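Local coordinates for Glyoxalase/bleomycin resistance protein/dioxygenase (Alicyclobacillus acidocaldarius subsp. acidocaldarius, PDB 3RRI) that belongs to the glyoxalase/bleomycin resistance protein/dioxygenase superfamily and is a metalloprotein that possibly acts as a dioxygenase, at residues A[45-50]-A[69-74]. Residues are numbered along the deposited sequence; the frame is centred on the assembly and turned at random.
Sequences LDFFGD and RHFGIT
F47 and F71 meet between two beta-sheets of the VOC (glyoxalase) fold, and I73 packs beside them. The contact is mainly apolar, carried by F47, F48, F71 and I73, with the backbone CA of G72 beside them. F47 CZ lies 3.7 Å from F71 CE1 and comes in at the edge of the F71 ring, near its plane. The two ring planes are turned 55° from each other. CG of F47 is anti to its backbone N (chi1 175°), which sends the ring from the strand end toward F71 and I73. F47 CE2 lies nearest G72 CA, which sits at the edge of the F47 ring, near its plane. I73 and F47 pass each other with opposite headings, I73 CD1 3.8 Å from F47 CE2. The same branch of I73 crosses F48, where CG1 is 3.8 Å from F48 CB. F48 CD2 sits over the centre of the F47 ring, so one face of that ring is covered from its own turn.

Polar bonds shape the hairpin from F47 to D50, a type I' turn. F47 and D50 pair through both backbone N-H to O bonds. D46 OD1 accepts from G49 N at 2.8 Å, nearly in line with its C-O bond, which makes an Asx motif. The carboxylate of D50 comes near I73 CD1, but its polar partners lie elsewhere: F11 N, R5, and R5 of a second subunit.

Strand 70-74 also pairs antiparallel with a strand of that second subunit, which continues the sheet across the interface. The two sheets thus meet here through buried hydrophobic packing, while polar bonds shape the turn and tie D50 to its surroundings.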
ATOM      1  N   LEU A  45     -23.774  -0.782   9.459  1.00 18.50           N
ATOM      2  CA  LEU A  45     -22.751  -0.091  10.230  1.00 18.54           C
ATOM      3  C   LEU A  45     -21.394  -0.357   9.633  1.00 18.36           C
ATOM      4  O   LEU A  45     -21.119  -1.459   9.168  1.00 17.28           O
ATOM      5  CB  LEU A  45     -22.759  -0.614  11.641  1.00 18.86           C
ATOM      6  CG  LEU A  45     -24.029  -0.457  12.444  1.00 19.61           C
ATOM      7  CD1 LEU A  45     -23.952  -1.373  13.688  1.00 20.93           C
ATOM      8  CD2 LEU A  45     -24.236   0.968  12.842  1.00 20.68           C
ATOM      9  N   ASP A  46     -20.531   0.650   9.681  1.00 18.33           N
ATOM     10  CA  ASP A  46     -19.124   0.495   9.394  1.00 18.47           C
ATOM     11  C   ASP A  46     -18.545   0.145  10.778  1.00 18.30           C
ATOM     12  O   ASP A  46     -18.417   1.007  11.678  1.00 20.18           O
ATOM     13  CB  ASP A  46     -18.545   1.775   8.781  1.00 18.01           C
ATOM     14  CG  ASP A  46     -17.041   1.824   8.761  1.00 19.90           C
ATOM     15  OD1 ASP A  46     -16.377   0.951   9.364  1.00 18.42           O
ATOM     16  OD2 ASP A  46     -16.499   2.769   8.104  1.00 21.55           O
ATOM     17  N   PHE A  47     -18.269  -1.146  10.925  1.00 18.22           N
ATOM     18  CA  PHE A  47     -17.820  -1.749  12.172  1.00 17.29           C
ATOM     19  C   PHE A  47     -16.311  -1.995  12.004  1.00 17.24           C
ATOM     20  O   PHE A  47     -15.871  -3.030  11.479  1.00 15.93           O
ATOM     21  CB  PHE A  47     -18.612  -3.035  12.421  1.00 17.78           C
ATOM     22  CG  PHE A  47     -18.159  -3.807  13.633  1.00 17.06           C
ATOM     23  CD1 PHE A  47     -18.728  -3.550  14.861  1.00 18.46           C
ATOM     24  CD2 PHE A  47     -17.257  -4.841  13.515  1.00 17.92           C
ATOM     25  CE1 PHE A  47     -18.331  -4.294  15.977  1.00 16.99           C
ATOM     26  CE2 PHE A  47     -16.863  -5.606  14.598  1.00 18.27           C
ATOM     27  CZ  PHE A  47     -17.401  -5.311  15.853  1.00 18.40           C
ATOM     28  N   PHE A  48     -15.488  -1.014  12.413  1.00 18.24           N
ATOM     29  CA  PHE A  48     -14.025  -1.105  12.308  1.00 18.24           C
ATOM     30  C   PHE A  48     -13.546  -1.384  10.883  1.00 18.69           C
ATOM     31  O   PHE A  48     -12.490  -1.964  10.658  1.00 18.40           O
ATOM     32  CB  PHE A  48     -13.465  -2.166  13.280  1.00 18.95           C
ATOM     33  CG  PHE A  48     -13.783  -1.900  14.719  1.00 19.07           C
ATOM     34  CD1 PHE A  48     -12.868  -1.234  15.508  1.00 19.14           C
ATOM     35  CD2 PHE A  48     -14.982  -2.280  15.284  1.00 19.18           C
ATOM     36  CE1 PHE A  48     -13.171  -0.972  16.856  1.00 18.88           C
ATOM     37  CE2 PHE A  48     -15.274  -2.021  16.641  1.00 21.43           C
ATOM     38  CZ  PHE A  48     -14.333  -1.378  17.408  1.00 21.60           C
ATOM     39  N   GLY A  49     -14.343  -0.932   9.914  1.00 18.48           N
ATOM     40  CA  GLY A  49     -13.984  -1.065   8.502  1.00 18.82           C
ATOM     41  C   GLY A  49     -14.634  -2.250   7.809  1.00 19.16           C
ATOM     42  O   GLY A  49     -14.540  -2.356   6.581  1.00 18.22           O
ATOM     43  N   ASP A  50     -15.236  -3.146   8.575  1.00 17.75           N
ATOM     44  CA  ASP A  50     -16.073  -4.250   8.025  1.00 17.87           C
ATOM     45  C   ASP A  50     -17.543  -3.816   8.159  1.00 17.14           C
ATOM     46  O   ASP A  50     -17.843  -2.721   8.658  1.00 17.09           O
ATOM     47  CB  ASP A  50     -15.741  -5.552   8.716  1.00 17.75           C
ATOM     48  CG  ASP A  50     -14.376  -6.046   8.325  1.00 19.84           C
ATOM     49  OD1 ASP A  50     -14.128  -6.284   7.143  1.00 16.46           O
ATOM     50  OD2 ASP A  50     -13.488  -6.199   9.175  1.00 17.58           O
ATOM     51  N   ARG A  69     -21.128 -18.826  19.441  1.00 20.81           N
ATOM     52  CA  ARG A  69     -21.277 -17.595  18.646  1.00 20.47           C
ATOM     53  C   ARG A  69     -20.749 -16.331  19.335  1.00 20.40           C
ATOM     54  O   ARG A  69     -21.164 -15.976  20.451  1.00 20.40           O
ATOM     55  CB  ARG A  69     -22.752 -17.340  18.291  1.00 21.26           C
ATOM     56  CG  ARG A  69     -23.357 -18.423  17.361  1.00 22.00           C
ATOM     57  CD  ARG A  69     -24.656 -17.990  16.830  1.00 25.59           C
ATOM     58  NE  ARG A  69     -25.292 -18.990  15.961  1.00 24.51           N
ATOM     59  CZ  ARG A  69     -24.981 -19.188  14.683  1.00 26.57           C
ATOM     60  NH1 ARG A  69     -23.993 -18.498  14.112  1.00 27.21           N
ATOM     61  NH2 ARG A  69     -25.620 -20.112  13.978  1.00 26.07           N
ATOM     62  N   HIS A  70     -19.871 -15.640  18.614  1.00 18.26           N
ATOM     63  CA  HIS A  70     -19.363 -14.324  18.957  1.00 17.84           C
ATOM     64  C   HIS A  70     -18.577 -13.782  17.775  1.00 17.60           C
ATOM     65  O   HIS A  70     -18.287 -14.540  16.845  1.00 17.68           O
ATOM     66  CB  HIS A  70     -18.483 -14.342  20.234  1.00 17.86           C
ATOM     67  CG  HIS A  70     -17.398 -15.375  20.254  1.00 19.41           C
ATOM     68  ND1 HIS A  70     -17.533 -16.547  20.961  1.00 20.88           N
ATOM     69  CD2 HIS A  70     -16.126 -15.375  19.764  1.00 19.16           C
ATOM     70  CE1 HIS A  70     -16.408 -17.238  20.871  1.00 21.16           C
ATOM     71  NE2 HIS A  70     -15.539 -16.552  20.154  1.00 20.05           N
ATOM     72  N   PHE A  71     -18.275 -12.490  17.775  1.00 16.99           N
ATOM     73  CA  PHE A  71     -17.552 -11.879  16.664  1.00 16.36           C
ATOM     74  C   PHE A  71     -16.758 -10.698  17.156  1.00 17.06           C
ATOM     75  O   PHE A  71     -17.038 -10.174  18.254  1.00 18.64           O
ATOM     76  CB  PHE A  71     -18.532 -11.402  15.572  1.00 16.75           C
ATOM     77  CG  PHE A  71     -19.435 -10.283  16.004  1.00 15.61           C
ATOM     78  CD1 PHE A  71     -19.138  -8.946  15.696  1.00 16.55           C
ATOM     79  CD2 PHE A  71     -20.612 -10.568  16.688  1.00 14.64           C
ATOM     80  CE1 PHE A  71     -19.999  -7.898  16.082  1.00 16.90           C
ATOM     81  CE2 PHE A  71     -21.474  -9.548  17.092  1.00 15.59           C
ATOM     82  CZ  PHE A  71     -21.155  -8.194  16.793  1.00 15.95           C
ATOM     83  N   GLY A  72     -15.858 -10.214  16.337  1.00 17.03           N
ATOM     84  CA  GLY A  72     -15.171  -8.994  16.634  1.00 17.74           C
ATOM     85  C   GLY A  72     -13.978  -8.807  15.770  1.00 18.60           C
ATOM     86  O   GLY A  72     -13.932  -9.316  14.630  1.00 20.00           O
ATOM     87  N   ILE A  73     -13.013  -8.058  16.276  1.00 17.95           N
ATOM     88  CA  ILE A  73     -11.803  -7.693  15.555  1.00 17.02           C
ATOM     89  C   ILE A  73     -10.586  -8.181  16.304  1.00 17.60           C
ATOM     90  O   ILE A  73     -10.540  -8.063  17.542  1.00 17.41           O
ATOM     91  CB  ILE A  73     -11.687  -6.174  15.325  1.00 16.59           C
ATOM     92  CG1 ILE A  73     -12.975  -5.609  14.709  1.00 15.90           C
ATOM     93  CG2 ILE A  73     -10.437  -5.854  14.524  1.00 17.00           C
ATOM     94  CD1 ILE A  73     -13.334  -6.145  13.250  1.00 16.65           C
ATOM     95  N   THR A  74      -9.602  -8.685  15.584  1.00 17.38           N
ATOM     96  CA  THR A  74      -8.272  -8.988  16.124  1.00 16.84           C
ATOM     97  C   THR A  74      -7.326  -7.932  15.604  1.00 17.92           C
ATOM     98  O   THR A  74      -7.197  -7.708  14.409  1.00 18.69           O
ATOM     99  CB  THR A  74      -7.827 -10.383  15.742  1.00 16.75           C
ATOM    100  OG1 THR A  74      -8.801 -11.313  16.197  1.00 19.34           O
ATOM    101  CG2 THR A  74      -6.409 -10.739  16.256  1.00 17.83           C
TER